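Local coordinates for GCN5-related N-acetyltransferase (Sphaerobacter thermophilus, PDB 3TT2), which is probably an acyltransferase of the GCN5-related N-acetyltransferase family, moving an acyl group other than an amino-acyl group, at residues A175-P180 / L222-V227; G236-Q241 / A266-V271. All coordinates share one frame; numbering follows the deposited sequence.

Contact 1: residues A175-P180 / L222-V227; sequences ARTFVP and LWLLAV
Phe-178 meets Trp-223 just where strand 173-177 ends its antiparallel run beside strand 223-228, at one border of the sheet in the second GNAT-like half of the chain. CB of Phe-178 lies 3.4 Å from CB of Trp-223, and the two side chains leave the backbone side by side in the same direction. With CG anti to the backbone N (chi1 176°), CG of Phe-178 comes to CE3 of Trp-223. CD1 of Phe-178 lies 3.7 Å from that same CE3, and farther out CE1 comes to 4.1 Å from Trp-223 CZ3. CE3 sits over the centre of the phenyl face, making an edge-to-face pair with planes at 66°. A flat ring suits this place because it offers a face to the indole edge; Glu-184 and Thr-187 of helix 184-194 also touch Phe-178. An alanine here would keep the CB contact but would probably leave the indole edge without its aromatic face and open a gap beside that helix.

At the backbone, Phe-178 N donates to Trp-223 O (2.8 Å), and Arg-176 and Leu-225 exchange two bonds as a hydrogen-bonded pair. Arg-176 suits a border strand: its aliphatic part covers a valine while its charged end reaches Asp-183. CB of Arg-176 lies 3.7 Å from Val-227 CG2, and NE forms a salt bridge with Asp-183 OD2, which also accepts a hydrogen bond from Val-179 N.

Contact 2: residues G236-Q241 / A266-V271; sequences GTCLGQ and ALLQEV
The helix-on-sheet layer of the GNAT fold is built here by Cys-238 of strand 233-243 against Leu-267, Leu-268 and Val-271 of helix 263-278. The two segments run in roughly the same direction, their axes 31° apart and 8.4 Å from each other at the closest, and apolar contact joins them.

Cys-238 carries most of the contact from the strand. Its SG is anti to the backbone N (chi1 -167°), which brings the sulfur to CG2 of Val-271 and within 3.9 Å of Leu-268 CD2. Its CB lies 4.0 Å from Leu-267 CB and 3.6 Å from Val-271 CG2. A small, apolar side chain suits a place lined by three branched helix residues, with Ile-249 and Val-252 of strand 246-254 touching the cysteine as well. Leu-268 starts away from the strand, and only its end, CD2, comes back to the sulfur.

With no side chain at Gly-236, Leu-267 can probably lie directly against the backbone. CD1 of Leu-267 is 3.5 Å from Thr-237 N and 3.8 Å from Gly-236 C. Thr-237 and Leu-239 point away from this helix and touch Val-191 of helix 184-194, so the strand is packed on both faces. On the helix, Leu-267 and Val-271 are one turn apart and present their branches to the strand together; Val-271 N donates to Leu-267 O at 3.0 Å.

The two contacts, with centres about 8 Å apart, join through neighbouring strands: 222-227 belongs to contact 1 and 236-241 to contact 2. Leu-224 O lies 2.8 Å from Cys-238 N, and Leu-222 O lies 2.8 Å from Gly-240 N, both probable hydrogen bonds. Leu-224 also reaches the helix of contact 2, its CD1 lying 3.4 Å from Glu-270 CG. Contact 1 thus closes the border of the sheet, whereas contact 2 seats a helix on it farther in. In GNAT enzymes the loop leading into the helix equivalent to 263-278 generally binds the acyl-CoA pyrophosphate, so contact 2 probably lies nearer the cofactor region.

Contact 1: residues A175-P180 / L222-V227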
# COMPACT_ATOMS: atom_id res chain seq x y z
N ALA A 175 3.96 6.25 -26.24
CA ALA A 175 4.62 5.51 -25.18
C ALA A 175 6.13 5.48 -25.36
O ALA A 175 6.62 5.33 -26.47
CB ALA A 175 4.10 4.09 -25.16
N ARG A 176 6.84 5.61 -24.25
CA ARG A 176 8.29 5.43 -24.24
C ARG A 176 8.63 4.57 -23.07
O ARG A 176 8.29 4.88 -21.95
CB ARG A 176 9.02 6.76 -24.09
CG ARG A 176 10.53 6.64 -23.94
CD ARG A 176 11.16 7.98 -23.68
NE ARG A 176 12.60 7.93 -23.42
CZ ARG A 176 13.54 8.21 -24.32
NH1 ARG A 176 13.21 8.53 -25.57
NH2 ARG A 176 14.82 8.17 -23.98
N THR A 177 9.29 3.46 -23.35
CA THR A 177 9.76 2.58 -22.31
C THR A 177 10.93 3.28 -21.64
O THR A 177 11.80 3.84 -22.32
CB THR A 177 10.22 1.24 -22.94
OG1 THR A 177 9.09 0.61 -23.56
CG2 THR A 177 10.82 0.34 -21.88
N PHE A 178 10.94 3.25 -20.32
CA PHE A 178 12.01 3.84 -19.54
C PHE A 178 13.37 3.30 -19.97
O PHE A 178 13.57 2.08 -20.03
CB PHE A 178 11.79 3.51 -18.08
CG PHE A 178 12.89 3.98 -17.17
CD1 PHE A 178 12.91 5.29 -16.71
CD2 PHE A 178 13.87 3.11 -16.74
CE1 PHE A 178 13.92 5.74 -15.85
CE2 PHE A 178 14.88 3.54 -15.88
CZ PHE A 178 14.90 4.86 -15.43
N VAL A 179 14.31 4.19 -20.26
CA VAL A 179 15.64 3.77 -20.66
C VAL A 179 16.69 4.08 -19.59
O VAL A 179 17.10 5.22 -19.45
CB VAL A 179 16.06 4.52 -21.94
CG1 VAL A 179 17.52 4.23 -22.30
CG2 VAL A 179 15.11 4.19 -23.07
N PRO A 180 17.16 3.06 -18.88
CA PRO A 180 18.14 3.28 -17.80
C PRO A 180 19.37 4.00 -18.31
O PRO A 180 19.77 3.77 -19.45
CB PRO A 180 18.51 1.87 -17.37
CG PRO A 180 17.30 1.01 -17.77
CD PRO A 180 16.75 1.65 -19.01
N LEU A 222 8.49 -2.57 -17.83
CA LEU A 222 7.27 -2.20 -17.11
C LEU A 222 7.23 -0.72 -16.63
O LEU A 222 6.27 -0.30 -15.95
CB LEU A 222 7.10 -3.13 -15.90
CG LEU A 222 7.05 -4.66 -16.06
CD1 LEU A 222 6.98 -5.32 -14.69
CD2 LEU A 222 5.88 -5.09 -16.90
N TRP A 223 8.25 0.07 -16.95
CA TRP A 223 8.18 1.49 -16.67
C TRP A 223 7.87 2.27 -17.94
O TRP A 223 8.74 2.47 -18.79
CB TRP A 223 9.49 1.99 -16.10
CG TRP A 223 9.59 1.75 -14.66
CD1 TRP A 223 8.97 0.77 -13.95
CD2 TRP A 223 10.33 2.53 -13.73
NE1 TRP A 223 9.30 0.88 -12.62
CE2 TRP A 223 10.13 1.96 -12.46
CE3 TRP A 223 11.16 3.65 -13.84
CZ2 TRP A 223 10.72 2.47 -11.31
CZ3 TRP A 223 11.75 4.17 -12.70
CH2 TRP A 223 11.53 3.57 -11.45
N LEU A 224 6.65 2.77 -18.03
CA LEU A 224 6.22 3.49 -19.22
C LEU A 224 6.09 4.96 -18.95
O LEU A 224 5.66 5.39 -17.88
CB LEU A 224 4.90 2.96 -19.74
CG LEU A 224 4.89 1.49 -20.12
CD1 LEU A 224 3.56 1.22 -20.74
CD2 LEU A 224 5.97 1.19 -21.10
N LEU A 225 6.47 5.74 -19.95
CA LEU A 225 6.41 7.18 -19.89
C LEU A 225 5.55 7.64 -21.06
O LEU A 225 5.75 7.21 -22.19
CB LEU A 225 7.82 7.75 -20.04
CG LEU A 225 8.95 7.12 -19.23
CD1 LEU A 225 10.25 7.90 -19.45
CD2 LEU A 225 8.62 7.06 -17.77
N ALA A 226 4.56 8.48 -20.79
CA ALA A 226 3.90 9.19 -21.88
C ALA A 226 4.78 10.39 -22.23
O ALA A 226 5.16 11.19 -21.37
CB ALA A 226 2.51 9.61 -21.50
N VAL A 227 5.14 10.47 -23.50
CA VAL A 227 6.09 11.46 -23.95
C VAL A 227 5.53 12.25 -25.12
O VAL A 227 5.10 11.68 -26.12
CB VAL A 227 7.42 10.80 -24.34
CG1 VAL A 227 8.34 11.79 -25.00
CG2 VAL A 227 8.07 10.23 -23.11

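Contact 2: residues G236-Q241 / A266-V271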
# COMPACT_ATOMS: atom_id res chain seq x y z
N GLY A 236 3.67 12.04 -18.46
CA GLY A 236 2.94 11.05 -17.69
C GLY A 236 3.79 9.83 -17.44
O GLY A 236 4.74 9.61 -18.16
N THR A 237 3.46 9.05 -16.41
CA THR A 237 4.21 7.83 -16.09
C THR A 237 3.28 6.76 -15.59
O THR A 237 2.26 7.05 -14.96
CB THR A 237 5.28 8.05 -14.99
OG1 THR A 237 4.63 8.39 -13.76
CG2 THR A 237 6.30 9.14 -15.37
N CYS A 238 3.62 5.51 -15.91
CA CYS A 238 3.05 4.38 -15.24
C CYS A 238 4.19 3.45 -14.91
O CYS A 238 4.76 2.82 -15.80
CB CYS A 238 2.08 3.68 -16.18
SG CYS A 238 1.01 2.47 -15.44
N LEU A 239 4.50 3.30 -13.62
CA LEU A 239 5.64 2.49 -13.27
C LEU A 239 5.16 1.22 -12.61
O LEU A 239 4.76 1.20 -11.44
CB LEU A 239 6.56 3.29 -12.36
CG LEU A 239 6.77 4.75 -12.78
CD1 LEU A 239 7.63 5.51 -11.80
CD2 LEU A 239 7.36 4.85 -14.19
N GLY A 240 5.26 0.14 -13.37
CA GLY A 240 4.85 -1.17 -12.91
C GLY A 240 6.04 -1.93 -12.39
O GLY A 240 7.21 -1.59 -12.64
N GLN A 241 5.74 -2.97 -11.63
CA GLN A 241 6.75 -3.89 -11.19
C GLN A 241 6.14 -5.28 -11.18
O GLN A 241 4.92 -5.42 -11.25
CB GLN A 241 7.24 -3.52 -9.80
CG GLN A 241 6.12 -3.52 -8.81
CD GLN A 241 6.57 -3.14 -7.43
OE1 GLN A 241 6.71 -1.96 -7.11
NE2 GLN A 241 6.79 -4.15 -6.59
N ALA A 266 -4.48 5.40 -21.66
CA ALA A 266 -3.50 4.86 -22.59
C ALA A 266 -2.34 4.25 -21.84
O ALA A 266 -1.88 3.17 -22.21
CB ALA A 266 -3.00 5.93 -23.53
N LEU A 267 -1.85 4.94 -20.81
CA LEU A 267 -0.72 4.41 -20.05
C LEU A 267 -1.06 3.04 -19.45
O LEU A 267 -0.29 2.11 -19.58
CB LEU A 267 -0.24 5.35 -18.94
CG LEU A 267 0.76 6.39 -19.43
CD1 LEU A 267 1.04 7.43 -18.34
CD2 LEU A 267 2.04 5.75 -19.90
N LEU A 268 -2.22 2.95 -18.83
CA LEU A 268 -2.62 1.73 -18.19
C LEU A 268 -2.78 0.62 -19.22
O LEU A 268 -2.24 -0.47 -19.05
CB LEU A 268 -3.90 1.94 -17.39
CG LEU A 268 -3.73 2.50 -15.98
CD1 LEU A 268 -5.08 2.61 -15.28
CD2 LEU A 268 -2.75 1.68 -15.14
N GLN A 269 -3.53 0.89 -20.28
CA GLN A 269 -3.76 -0.10 -21.34
C GLN A 269 -2.44 -0.62 -21.93
O GLN A 269 -2.29 -1.82 -22.15
CB GLN A 269 -4.68 0.47 -22.42
CG GLN A 269 -6.13 0.56 -22.00
CD GLN A 269 -7.04 1.25 -23.04
OE1 GLN A 269 -6.59 2.11 -23.81
NE2 GLN A 269 -8.32 0.87 -23.04
N GLU A 270 -1.49 0.29 -22.17
CA GLU A 270 -0.17 -0.11 -22.63
C GLU A 270 0.61 -1.01 -21.64
O GLU A 270 1.20 -2.01 -22.05
CB GLU A 270 0.65 1.11 -23.03
CG GLU A 270 1.99 0.80 -23.67
CD GLU A 270 1.96 0.78 -25.19
OE1 GLU A 270 2.63 -0.10 -25.78
OE2 GLU A 270 1.29 1.64 -25.81
N VAL A 271 0.59 -0.64 -20.35
CA VAL A 271 1.26 -1.43 -19.31
C VAL A 271 0.65 -2.83 -19.23
O VAL A 271 1.36 -3.81 -19.10
CB VAL A 271 1.19 -0.78 -17.91
CG1 VAL A 271 2.06 -1.51 -16.96
CG2 VAL A 271 1.70 0.59 -17.99